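Local structure of nitrite oxidoreductase subunit A (Kuenenia stuttgartiensis, 7B04) at residues D71-C75 with T709-N714; M86-Q91 with G118-H122; Y129-Y133 with P696-E702; V701-E707 with I719-I725. The protein belongs to the molybdopterin oxidoreductase family, resembles NarG, and houses an iron/sulfur cluster, a molybdenum atom and two copies of MD1. Residues are numbered along the deposited sequence.

In the fold
All four contacts lie around the cofactors. Contacts 1 and 2, with centres about 18 Å apart, both border the iron/sulfur cluster: Asp71 and Cys75 of contact 1 bind its irons, while Gly118 of contact 2 lies beside it. Contacts 3 and 4, centres about 13 Å apart, share Val701 and Glu702 and line the pocket of an MD1 through Ala697, Asn698, Trp700 and Phe703. Apolar packing joins the two sites. Phe121 CZ of contact 2 lies 3.4 Å from Trp700 CE3 of contact 3, and Met86 CE of contact 2 lies 3.6 Å from Val701 CG1. Thr709 CG2 of contact 1 packs 3.4 Å from Trp720 CZ3 of contact 4.

Contact 1: residues D71-C75 with T709-N714; sequences DTHAC and TNSCSN. With SF4 (iron/sulfur cluster), chain C.
An aspartate serves as a ligand of the iron/sulfur cluster here: Asp71 OD2 (chi1 t) binds FE1 at 2.1 Å, where such clusters are usually held by cysteines. Its companion, Cys75 (chi1 m), puts SG 2.3 Å from FE4. Residues 71-75 are the second half of the cluster-binding loop that joins strands 61-66 and 76-82; Cys67, earlier in the same loop, and Cys115 also line the pocket. The loop is tightly coiled: Thr72 (phi/psi 88/4) and Ala74 (50/53) both take positive phi. Ala74 N comes within 3.8 Å of S3. Residues 709-714, leading out of strand 707-709, back the loop on the side away from the cluster, with Thr72 CA 5.9 Å from Ser711 CA. Ser711 (chi1 t) makes an ST turn, its OG accepting from Ser713 N at 3.1 Å while donating to Thr72 O at 2.6 Å. Cys712 (p) sets SG 3.5 Å from Thr72 OG1, and Ser713 (p) holds OG 2.6 Å from Thr72 O. At the start of the second segment, Thr709 CG2 meets Ala74 CB at 4.4 Å. His73 O also receives Arg113 NH1, and Asn714 ND2 (chi1 p) reaches that same oxygen in a weak hydrogen bond of 2.9 Å.

Contact 2: residues M86-Q91 with G118-H122; sequences MMRVEQ and GYTFH. With SF4 (iron/sulfur cluster), chain C.
His122 (chi1 p) lays one face of its imidazole over the strand backbone at Met87 C and Arg88 CA, with CE1 4.2 Å from Arg88 CA. That backbone is irregular: Met87 and Arg88 both face Phe80 in a classic beta bulge. Met86 (chi1 t) flanks the histidine, CE to His122 CB 3.6 Å, and touches Phe121 CD2 with the same methyl at 4.4 Å. In register, the CA atoms of Met86 and His122 are 6.8 Å apart, those of Val89 and Tyr119 5.7 Å. Tyr119 (chi1 m) stretches along the strand, Val89 O over its ring face, and its OH gives Gln91 OE1 (chi1 m) a very short 2.4 Å hydrogen bond. Gly118 N sits 3.8 Å from FE3 of the cluster, where a CB would collide with S1. Thr120 (-109/20) breaks the path between helices 116-119 and 121-125. These helices pack on edge strand 85-91 of the three-stranded antiparallel sheet, whose next strand is 76-82, and subunit B reaches the same strand through Arg257, salt-bridged to Glu90.

Contact 3: residues Y129-Y133 with P696-E702; sequences YRLRY and PANSWVE. With MD1 (phosphoric acid 4-(2-amino-4-oxo-3,4,5,6,-tetrahydro-pteridin-6-yl)-2-hydroxy-3,4-dimercapto-but-3-en-yl ester guanylate ester), chain D.
Arg130 reaches out from an extended loop (phi/psi -68/141) with chi1 t, chi2 p and chi3 t, carrying NH1 to Glu702 OE1 in a very short 2.3 Å hydrogen-bonded salt bridge near the guanidinium plane. Glu702 has an off-rotamer chi1 of -29° and chi2 t, which fold the carboxylate back over its own type I turn, Ser699 to Glu702, closed by Glu702 N to Ser699 O at 3.0 Å. The same OE1 accepts from Ser699 N (3.0 Å) and Ser699 OG (2.7 Å, chi1 p). Further along, Leu131 (chi1 m, chi2 t) meets Pro696, CB to CB 4.0 Å with CA atoms 5.6 Å apart, and the C-gamma-endo proline ring puts CG 3.5 Å from Tyr133 C. Residues 696-702 also line the MD1 pocket: Ala697 CB is 3.8 Å from N2, Asn698 O 3.5 Å from O6, Trp700 CZ2 3.6 Å from N7. Arg130 NE also donates to Ile682 O and Arg130 NH2 to Val125 O. The buried charges are thus matched, pinning a turn that shapes the guanine end of the pocket.

Contact 4: residues V701-E707 with I719-I725; sequences VEFQEFE and IWGKTGI
Ile719 starts the segment on strand 716-720, its CA 3.2 Å from Glu707 O in a CA-H...O contact and its CG2 4.4 Å from Phe706 CB. Trp720 pairs with Glu707 as an antiparallel hydrogen-bonded pair: Glu707 N to Trp720 O 2.9 Å, Trp720 N to Glu707 O 3.2 Å. Its indole (chi1 p) carries Glu707 CB over the six-membered ring at 4.2 Å from the centroid, while the five-membered ring lies slid apart from Phe703 (chi1 m), centroids 5.0 Å apart, planes at 30°. Gly721 (151/163) takes angles no side chain would tolerate. Lys722, left-handed at 57/5, gives its N to Phe703 O at 2.7 Å and lays CD over the Phe706 face, 4.0 Å from the centroid. Gly724 CA approaches Val701 O at 3.3 Å, leaving no room there for a CB. Ile725 (chi1 p) donates its N to Val701 O at 2.9 Å and packs CG1 4.3 Å from Val701 CG2. Such is the irregular continuation of an antiparallel beta hairpin, strands 707-709 and 716-720, beside an MD1 pocket lined by Phe703.

Contact 1: residues D71-C75 with T709-N714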
# COMPACT_ATOMS: atom_id res chain seq x y z
N ASP B 71 -7.24 2.55 8.96
CA ASP B 71 -5.77 2.42 8.76
C ASP B 71 -5.10 2.12 10.11
O ASP B 71 -4.11 1.38 10.15
CB ASP B 71 -5.18 3.67 8.11
CG ASP B 71 -3.90 3.41 7.33
OD1 ASP B 71 -3.91 2.49 6.49
OD2 ASP B 71 -2.91 4.11 7.58
N THR B 72 -5.67 2.71 11.17
CA THR B 72 -5.17 2.76 12.55
C THR B 72 -4.24 3.94 12.75
O THR B 72 -3.67 4.10 13.84
CB THR B 72 -4.48 1.47 13.02
OG1 THR B 72 -4.46 1.45 14.46
CG2 THR B 72 -3.04 1.38 12.57
N HIS B 73 -4.06 4.79 11.73
CA HIS B 73 -3.15 5.92 11.80
C HIS B 73 -3.86 7.27 11.80
O HIS B 73 -3.37 8.20 12.43
CB HIS B 73 -2.15 5.85 10.65
CG HIS B 73 -1.33 4.60 10.67
ND1 HIS B 73 -0.32 4.39 11.59
CD2 HIS B 73 -1.37 3.49 9.89
CE1 HIS B 73 0.22 3.20 11.37
NE2 HIS B 73 -0.40 2.64 10.35
N ALA B 74 -5.01 7.38 11.12
CA ALA B 74 -5.83 8.59 11.12
C ALA B 74 -5.00 9.83 10.82
O ALA B 74 -5.00 10.81 11.57
CB ALA B 74 -6.58 8.74 12.45
N CYS B 75 -4.26 9.78 9.71
CA CYS B 75 -3.33 10.84 9.38
C CYS B 75 -4.04 12.17 9.18
O CYS B 75 -5.17 12.23 8.69
CB CYS B 75 -2.54 10.47 8.12
SG CYS B 75 -1.42 9.07 8.31
N THR B 709 -12.34 11.39 15.77
CA THR B 709 -11.69 10.10 15.69
C THR B 709 -10.48 10.09 16.61
O THR B 709 -9.93 11.14 16.96
CB THR B 709 -11.25 9.74 14.27
OG1 THR B 709 -10.63 8.44 14.28
CG2 THR B 709 -10.24 10.74 13.75
N ASN B 710 -10.05 8.88 16.99
CA ASN B 710 -8.86 8.66 17.79
C ASN B 710 -8.15 7.44 17.22
O ASN B 710 -8.59 6.84 16.23
CB ASN B 710 -9.19 8.41 19.27
CG ASN B 710 -10.14 9.44 19.85
OD1 ASN B 710 -9.98 10.64 19.64
ND2 ASN B 710 -11.13 8.96 20.58
N SER B 711 -7.02 7.09 17.82
CA SER B 711 -6.28 5.91 17.39
C SER B 711 -5.71 5.19 18.60
O SER B 711 -5.64 5.74 19.71
CB SER B 711 -5.17 6.26 16.40
OG SER B 711 -4.39 5.13 16.07
N CYS B 712 -5.30 3.95 18.37
CA CYS B 712 -4.64 3.13 19.38
C CYS B 712 -3.14 3.06 19.18
O CYS B 712 -2.44 2.47 20.02
CB CYS B 712 -5.24 1.72 19.39
SG CYS B 712 -4.99 0.81 17.86
N SER B 713 -2.66 3.58 18.06
CA SER B 713 -1.21 3.57 17.76
C SER B 713 -0.62 4.96 17.93
O SER B 713 0.59 5.10 17.83
CB SER B 713 -0.96 3.04 16.40
OG SER B 713 -1.73 3.74 15.46
N ASN B 714 -1.45 5.96 18.17
CA ASN B 714 -0.96 7.35 18.34
C ASN B 714 -1.84 8.06 19.37
O ASN B 714 -3.02 7.77 19.46
CB ASN B 714 -0.83 8.07 17.01
CG ASN B 714 -2.17 8.30 16.37
OD1 ASN B 714 -3.12 8.58 17.05
ND2 ASN B 714 -2.26 8.19 15.07
FE1 SF4 C . -3.86 5.42 6.28
FE2 SF4 C . -4.75 7.72 5.11
FE3 SF4 C . -2.30 6.72 4.45
FE4 SF4 C . -2.69 7.81 6.92
S1 SF4 C . -2.81 8.88 4.91
S2 SF4 C . -1.62 5.85 6.44
S3 SF4 C . -4.84 7.19 7.33
S4 SF4 C . -4.33 5.74 4.08

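Contact 2: residues M86-Q91 with G118-H122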
# COMPACT_ATOMS: atom_id res chain seq x y z
N MET B 86 -9.91 19.17 -6.23
CA MET B 86 -8.85 18.55 -5.43
C MET B 86 -7.87 17.85 -6.36
O MET B 86 -8.20 16.84 -6.99
CB MET B 86 -9.43 17.58 -4.42
CG MET B 86 -8.40 16.65 -3.79
SD MET B 86 -8.81 16.18 -2.09
CE MET B 86 -9.58 14.59 -2.35
N MET B 87 -6.66 18.38 -6.43
CA MET B 87 -5.66 17.90 -7.42
C MET B 87 -4.67 16.90 -6.85
O MET B 87 -4.42 15.91 -7.48
CB MET B 87 -4.90 19.10 -7.95
CG MET B 87 -5.80 20.11 -8.54
SD MET B 87 -6.26 19.68 -10.17
CE MET B 87 -4.73 18.99 -10.76
N ARG B 88 -4.13 17.18 -5.69
CA ARG B 88 -3.14 16.29 -5.07
C ARG B 88 -3.22 16.47 -3.56
O ARG B 88 -4.09 17.15 -3.09
CB ARG B 88 -1.72 16.59 -5.56
CG ARG B 88 -1.26 18.01 -5.34
CD ARG B 88 0.09 18.29 -5.94
NE ARG B 88 0.39 19.70 -6.01
CZ ARG B 88 0.03 20.44 -7.02
NH1 ARG B 88 0.31 21.72 -7.05
NH2 ARG B 88 -0.61 19.90 -8.02
N VAL B 89 -2.34 15.79 -2.85
CA VAL B 89 -2.32 15.85 -1.37
C VAL B 89 -0.88 15.82 -0.90
O VAL B 89 -0.00 15.53 -1.69
CB VAL B 89 -3.07 14.64 -0.82
CG1 VAL B 89 -2.14 13.51 -0.55
CG2 VAL B 89 -3.87 14.97 0.40
N GLU B 90 -0.63 16.25 0.32
CA GLU B 90 0.73 16.14 0.87
C GLU B 90 0.65 16.07 2.37
O GLU B 90 -0.37 16.39 2.93
CB GLU B 90 1.60 17.33 0.49
CG GLU B 90 3.07 17.09 0.76
CD GLU B 90 4.05 18.03 0.13
OE1 GLU B 90 5.04 18.30 0.74
OE2 GLU B 90 3.81 18.47 -0.97
N GLN B 91 1.71 15.59 3.00
CA GLN B 91 1.72 15.57 4.45
C GLN B 91 1.67 16.99 4.99
O GLN B 91 2.11 17.95 4.34
CB GLN B 91 2.97 14.88 4.98
CG GLN B 91 3.02 13.39 4.73
CD GLN B 91 3.62 13.05 3.38
OE1 GLN B 91 3.91 13.94 2.58
NE2 GLN B 91 3.83 11.77 3.12
N GLY B 118 -3.06 7.25 0.79
CA GLY B 118 -3.47 8.60 1.10
C GLY B 118 -3.27 9.55 -0.07
O GLY B 118 -4.09 10.44 -0.30
N TYR B 119 -2.18 9.36 -0.82
CA TYR B 119 -1.89 10.23 -1.95
C TYR B 119 -2.84 10.03 -3.12
O TYR B 119 -3.02 10.97 -3.91
CB TYR B 119 -0.45 10.01 -2.43
CG TYR B 119 0.56 10.87 -1.70
CD1 TYR B 119 0.21 11.55 -0.55
CD2 TYR B 119 1.85 11.00 -2.16
CE1 TYR B 119 1.12 12.34 0.12
CE2 TYR B 119 2.76 11.79 -1.50
CZ TYR B 119 2.39 12.45 -0.35
OH TYR B 119 3.30 13.24 0.32
N THR B 120 -3.47 8.87 -3.25
CA THR B 120 -4.35 8.58 -4.38
C THR B 120 -5.82 8.53 -3.98
O THR B 120 -6.63 7.93 -4.70
CB THR B 120 -3.93 7.28 -5.07
OG1 THR B 120 -4.42 6.16 -4.33
CG2 THR B 120 -2.42 7.19 -5.19
N PHE B 121 -6.18 9.13 -2.85
CA PHE B 121 -7.58 9.10 -2.42
C PHE B 121 -8.48 9.87 -3.36
O PHE B 121 -9.65 9.51 -3.56
CB PHE B 121 -7.72 9.66 -1.01
CG PHE B 121 -9.13 9.65 -0.51
CD1 PHE B 121 -9.89 8.49 -0.56
CD2 PHE B 121 -9.71 10.81 -0.04
CE1 PHE B 121 -11.19 8.49 -0.12
CE2 PHE B 121 -11.01 10.81 0.40
CZ PHE B 121 -11.75 9.65 0.36
N HIS B 122 -7.97 10.95 -3.96
CA HIS B 122 -8.77 11.75 -4.89
C HIS B 122 -9.08 10.98 -6.17
O HIS B 122 -10.07 11.28 -6.84
CB HIS B 122 -8.08 13.07 -5.21
CG HIS B 122 -6.72 12.91 -5.84
ND1 HIS B 122 -5.63 12.41 -5.15
CD2 HIS B 122 -6.28 13.22 -7.08
CE1 HIS B 122 -4.58 12.41 -5.95
NE2 HIS B 122 -4.95 12.89 -7.12
FE1 SF4 C . -3.86 5.42 6.28
FE2 SF4 C . -4.75 7.72 5.11
FE3 SF4 C . -2.30 6.72 4.45
FE4 SF4 C . -2.69 7.81 6.92
S1 SF4 C . -2.81 8.88 4.91
S2 SF4 C . -1.62 5.85 6.44
S3 SF4 C . -4.84 7.19 7.33
S4 SF4 C . -4.33 5.74 4.08

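Contact 3: residues Y129-Y133 with P696-E702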
# COMPACT_ATOMS: atom_id res chain seq x y z
N TYR B 129 -15.92 4.14 -9.78
CA TYR B 129 -16.55 3.17 -8.89
C TYR B 129 -17.40 3.87 -7.83
O TYR B 129 -17.94 3.21 -6.94
CB TYR B 129 -15.49 2.29 -8.23
CG TYR B 129 -14.48 1.74 -9.21
CD1 TYR B 129 -14.83 0.77 -10.13
CD2 TYR B 129 -13.18 2.22 -9.23
CE1 TYR B 129 -13.92 0.27 -11.03
CE2 TYR B 129 -12.25 1.73 -10.13
CZ TYR B 129 -12.63 0.76 -11.03
OH TYR B 129 -11.71 0.26 -11.93
N ARG B 130 -17.50 5.19 -7.93
CA ARG B 130 -18.17 6.01 -6.93
C ARG B 130 -19.67 5.78 -6.88
O ARG B 130 -20.33 5.60 -7.91
CB ARG B 130 -17.89 7.48 -7.24
CG ARG B 130 -18.26 8.41 -6.14
CD ARG B 130 -17.20 8.42 -5.08
NE ARG B 130 -17.73 8.91 -3.82
CZ ARG B 130 -17.58 10.15 -3.39
NH1 ARG B 130 -18.10 10.51 -2.22
NH2 ARG B 130 -16.92 11.03 -4.12
N LEU B 131 -20.22 5.78 -5.66
CA LEU B 131 -21.66 5.83 -5.49
C LEU B 131 -22.16 7.24 -5.79
O LEU B 131 -21.56 8.22 -5.35
CB LEU B 131 -22.06 5.43 -4.07
CG LEU B 131 -22.23 3.95 -3.75
CD1 LEU B 131 -22.60 3.76 -2.29
CD2 LEU B 131 -23.29 3.33 -4.66
N ARG B 132 -23.25 7.33 -6.55
CA ARG B 132 -23.73 8.63 -7.00
C ARG B 132 -25.11 9.01 -6.47
O ARG B 132 -25.42 10.21 -6.43
CB ARG B 132 -23.78 8.67 -8.54
CG ARG B 132 -22.45 8.40 -9.21
CD ARG B 132 -22.55 8.61 -10.71
NE ARG B 132 -23.63 7.82 -11.30
CZ ARG B 132 -23.53 6.53 -11.63
NH1 ARG B 132 -22.39 5.89 -11.43
NH2 ARG B 132 -24.56 5.89 -12.16
N TYR B 133 -25.92 8.05 -6.05
CA TYR B 133 -27.29 8.31 -5.65
C TYR B 133 -27.81 7.09 -4.91
O TYR B 133 -27.28 5.99 -5.08
CB TYR B 133 -28.18 8.63 -6.86
CG TYR B 133 -27.93 7.72 -8.05
CD1 TYR B 133 -27.08 8.11 -9.08
CD2 TYR B 133 -28.53 6.48 -8.14
CE1 TYR B 133 -26.85 7.29 -10.17
CE2 TYR B 133 -28.30 5.65 -9.22
CZ TYR B 133 -27.46 6.06 -10.23
OH TYR B 133 -27.23 5.23 -11.31
N PRO B 696 -25.45 6.57 -0.48
CA PRO B 696 -24.18 7.26 -0.75
C PRO B 696 -23.86 8.25 0.36
O PRO B 696 -24.63 9.17 0.63
CB PRO B 696 -24.42 7.96 -2.09
CG PRO B 696 -25.89 8.15 -2.14
CD PRO B 696 -26.51 6.99 -1.42
N ALA B 697 -22.73 8.04 1.01
CA ALA B 697 -22.26 8.90 2.08
C ALA B 697 -21.16 9.83 1.57
O ALA B 697 -20.56 9.61 0.52
CB ALA B 697 -21.73 8.07 3.25
N ASN B 698 -20.90 10.87 2.35
CA ASN B 698 -19.82 11.80 2.04
C ASN B 698 -18.49 11.20 2.45
O ASN B 698 -18.36 10.64 3.55
CB ASN B 698 -20.05 13.13 2.76
CG ASN B 698 -21.07 14.00 2.06
OD1 ASN B 698 -21.14 14.03 0.84
ND2 ASN B 698 -21.86 14.73 2.85
N SER B 699 -17.49 11.30 1.58
CA SER B 699 -16.15 10.85 1.92
C SER B 699 -15.52 11.83 2.90
O SER B 699 -16.11 12.85 3.28
CB SER B 699 -15.31 10.69 0.66
OG SER B 699 -15.10 11.94 0.02
N TRP B 700 -14.29 11.53 3.33
CA TRP B 700 -13.65 12.37 4.34
C TRP B 700 -13.39 13.78 3.85
O TRP B 700 -13.24 14.69 4.67
CB TRP B 700 -12.33 11.74 4.81
CG TRP B 700 -12.44 10.29 5.14
CD1 TRP B 700 -13.26 9.72 6.07
CD2 TRP B 700 -11.68 9.23 4.56
NE1 TRP B 700 -13.07 8.36 6.10
CE2 TRP B 700 -12.10 8.03 5.18
CE3 TRP B 700 -10.70 9.17 3.58
CZ2 TRP B 700 -11.57 6.80 4.84
CZ3 TRP B 700 -10.17 7.94 3.25
CH2 TRP B 700 -10.60 6.77 3.87
N VAL B 701 -13.34 13.99 2.53
CA VAL B 701 -13.12 15.33 1.99
C VAL B 701 -14.41 16.06 1.65
O VAL B 701 -14.36 17.25 1.30
CB VAL B 701 -12.24 15.30 0.72
CG1 VAL B 701 -10.87 14.76 1.04
CG2 VAL B 701 -12.92 14.48 -0.37
N GLU B 702 -15.56 15.39 1.73
CA GLU B 702 -16.84 16.04 1.47
C GLU B 702 -17.73 16.03 2.70
O GLU B 702 -18.95 15.97 2.59
CB GLU B 702 -17.56 15.37 0.30
CG GLU B 702 -16.67 14.72 -0.72
CD GLU B 702 -17.41 13.69 -1.56
OE1 GLU B 702 -17.40 12.50 -1.19
OE2 GLU B 702 -18.02 14.09 -2.58
PB MD1 D . -13.66 -3.65 6.59
O3B MD1 D . -12.63 -3.04 5.46
O1B MD1 D . -14.85 -4.24 5.87
O2B MD1 D . -14.12 -2.53 7.49
O3A MD1 D . -12.95 -4.81 7.53
C10 MD1 D . -11.56 -4.91 7.66
C11 MD1 D . -11.17 -6.42 7.73
O11 MD1 D . -10.72 -6.90 6.26
C12 MD1 D . -10.23 -6.63 8.65
S12 MD1 D . -9.50 -5.20 9.51
C13 MD1 D . -9.68 -8.02 9.10
S13 MD1 D . -8.40 -7.92 10.38
C14 MD1 D . -10.03 -9.35 8.63
N15 MD1 D . -8.76 -9.84 7.80
C16 MD1 D . -8.96 -10.96 6.95
C15 MD1 D . -7.77 -11.63 6.36
O14 MD1 D . -6.69 -11.24 6.62
N17 MD1 D . -7.96 -12.80 5.45
C17 MD1 D . -9.37 -13.30 5.12
N16 MD1 D . -9.55 -14.44 4.24
N18 MD1 D . -10.59 -12.63 5.71
C20 MD1 D . -10.43 -11.50 6.59
N8 MD1 D . -11.59 -10.90 7.11
C7 MD1 D . -11.38 -9.60 8.00
PA MD1 D . -13.00 -1.74 4.50
O1A MD1 D . -11.75 -1.02 4.08
O2A MD1 D . -13.71 -2.27 3.28
O5' MD1 D . -14.05 -0.68 5.20
C5' MD1 D . -14.22 0.54 4.53
C4' MD1 D . -15.51 0.51 3.64
O4' MD1 D . -16.37 1.77 3.94
C1' MD1 D . -16.11 2.74 2.74
N9 MD1 D . -15.78 4.11 3.22
C4 MD1 D . -16.72 4.81 3.84
N3 MD1 D . -18.13 4.48 4.17
C2 MD1 D . -18.95 5.46 4.87
N2 MD1 D . -20.32 5.13 5.19
N1 MD1 D . -18.42 6.74 5.24
C6 MD1 D . -17.07 7.06 4.91
O6 MD1 D . -16.62 8.11 5.21
C5 MD1 D . -16.20 6.02 4.18
N7 MD1 D . -14.94 6.05 3.76
C8 MD1 D . -14.67 4.86 3.17
C2' MD1 D . -15.14 2.24 2.09
O2' MD1 D . -15.31 2.49 0.66
C3' MD1 D . -15.20 0.61 2.40
O3' MD1 D . -16.23 0.01 1.57

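Contact 4: residues V701-E707 with I719-I725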
# COMPACT_ATOMS: atom_id res chain seq x y z
N VAL B 701 -13.34 13.99 2.53
CA VAL B 701 -13.12 15.33 1.99
C VAL B 701 -14.41 16.06 1.65
O VAL B 701 -14.36 17.25 1.30
CB VAL B 701 -12.24 15.30 0.72
CG1 VAL B 701 -10.87 14.76 1.04
CG2 VAL B 701 -12.92 14.48 -0.37
N GLU B 702 -15.56 15.39 1.73
CA GLU B 702 -16.84 16.04 1.47
C GLU B 702 -17.73 16.03 2.70
O GLU B 702 -18.95 15.97 2.59
CB GLU B 702 -17.56 15.37 0.30
CG GLU B 702 -16.67 14.72 -0.72
CD GLU B 702 -17.41 13.69 -1.56
OE1 GLU B 702 -17.40 12.50 -1.19
OE2 GLU B 702 -18.02 14.09 -2.58
N PHE B 703 -17.15 16.16 3.89
CA PHE B 703 -17.95 16.13 5.10
C PHE B 703 -18.61 17.49 5.27
O PHE B 703 -17.93 18.52 5.23
CB PHE B 703 -17.10 15.80 6.32
CG PHE B 703 -16.90 14.33 6.56
CD1 PHE B 703 -17.65 13.39 5.89
CD2 PHE B 703 -15.97 13.90 7.49
CE1 PHE B 703 -17.47 12.04 6.12
CE2 PHE B 703 -15.78 12.55 7.73
CZ PHE B 703 -16.53 11.62 7.05
N GLN B 704 -19.94 17.50 5.42
CA GLN B 704 -20.68 18.72 5.72
C GLN B 704 -21.01 18.85 7.20
O GLN B 704 -21.87 19.65 7.57
CB GLN B 704 -21.96 18.76 4.89
CG GLN B 704 -21.75 19.12 3.43
CD GLN B 704 -22.90 18.68 2.55
OE1 GLN B 704 -23.66 17.79 2.91
NE2 GLN B 704 -23.04 19.32 1.40
N GLU B 705 -20.32 18.10 8.05
CA GLU B 705 -20.52 18.16 9.49
C GLU B 705 -19.26 17.62 10.15
O GLU B 705 -18.52 16.83 9.55
CB GLU B 705 -21.77 17.36 9.90
CG GLU B 705 -22.03 17.19 11.39
CD GLU B 705 -22.43 18.48 12.07
OE1 GLU B 705 -21.52 19.24 12.48
OE2 GLU B 705 -23.64 18.74 12.21
N PHE B 706 -19.01 18.04 11.38
CA PHE B 706 -17.76 17.70 12.04
C PHE B 706 -17.76 16.24 12.49
O PHE B 706 -18.81 15.63 12.72
CB PHE B 706 -17.51 18.62 13.23
CG PHE B 706 -17.40 20.07 12.86
CD1 PHE B 706 -16.33 20.51 12.10
CD2 PHE B 706 -18.35 20.98 13.27
CE1 PHE B 706 -16.22 21.84 11.75
CE2 PHE B 706 -18.24 22.32 12.93
CZ PHE B 706 -17.17 22.75 12.17
N GLU B 707 -16.56 15.67 12.60
CA GLU B 707 -16.41 14.28 12.99
C GLU B 707 -15.18 14.11 13.87
O GLU B 707 -14.18 14.81 13.71
CB GLU B 707 -16.31 13.36 11.77
CG GLU B 707 -16.50 11.91 12.11
CD GLU B 707 -17.87 11.64 12.69
OE1 GLU B 707 -18.86 12.22 12.18
OE2 GLU B 707 -17.98 10.88 13.67
N ILE B 719 -10.22 16.16 14.60
CA ILE B 719 -11.60 16.56 14.33
C ILE B 719 -11.59 17.33 13.02
O ILE B 719 -10.77 18.23 12.83
CB ILE B 719 -12.20 17.43 15.45
CG1 ILE B 719 -11.99 16.80 16.83
CG2 ILE B 719 -13.69 17.61 15.21
CD1 ILE B 719 -12.78 17.48 17.94
N TRP B 720 -12.48 16.94 12.10
CA TRP B 720 -12.48 17.55 10.77
C TRP B 720 -13.90 17.57 10.21
O TRP B 720 -14.81 16.90 10.70
CB TRP B 720 -11.52 16.82 9.84
CG TRP B 720 -12.05 15.55 9.28
CD1 TRP B 720 -12.52 15.35 8.02
CD2 TRP B 720 -12.15 14.29 9.96
NE1 TRP B 720 -12.90 14.04 7.87
CE2 TRP B 720 -12.68 13.37 9.05
CE3 TRP B 720 -11.84 13.86 11.25
CZ2 TRP B 720 -12.92 12.04 9.37
CZ3 TRP B 720 -12.07 12.53 11.57
CH2 TRP B 720 -12.60 11.64 10.64
N GLY B 721 -14.08 18.43 9.21
CA GLY B 721 -15.33 18.55 8.47
C GLY B 721 -15.56 19.94 7.92
O GLY B 721 -15.00 20.93 8.39
N LYS B 722 -16.48 20.03 6.96
CA LYS B 722 -16.95 21.23 6.28
C LYS B 722 -15.88 22.05 5.59
O LYS B 722 -16.20 23.12 5.05
CB LYS B 722 -17.66 22.19 7.24
CG LYS B 722 -18.57 21.58 8.27
CD LYS B 722 -19.04 22.71 9.19
CE LYS B 722 -20.30 22.33 9.94
NZ LYS B 722 -20.79 23.46 10.79
N THR B 723 -14.63 21.60 5.55
CA THR B 723 -13.55 22.41 5.00
C THR B 723 -13.05 21.90 3.65
O THR B 723 -12.10 22.47 3.09
CB THR B 723 -12.40 22.49 6.01
OG1 THR B 723 -11.46 23.50 5.61
CG2 THR B 723 -11.71 21.15 6.10
N GLY B 724 -13.65 20.85 3.12
CA GLY B 724 -13.20 20.24 1.87
C GLY B 724 -13.99 20.73 0.68
O GLY B 724 -14.32 21.92 0.56
N ILE B 725 -14.34 19.79 -0.20
CA ILE B 725 -15.06 20.09 -1.42
C ILE B 725 -16.54 19.80 -1.21
O ILE B 725 -16.94 19.05 -0.31
CB ILE B 725 -14.51 19.30 -2.63
CG1 ILE B 725 -14.68 17.79 -2.41
CG2 ILE B 725 -13.05 19.64 -2.88
CD1 ILE B 725 -14.38 16.95 -3.64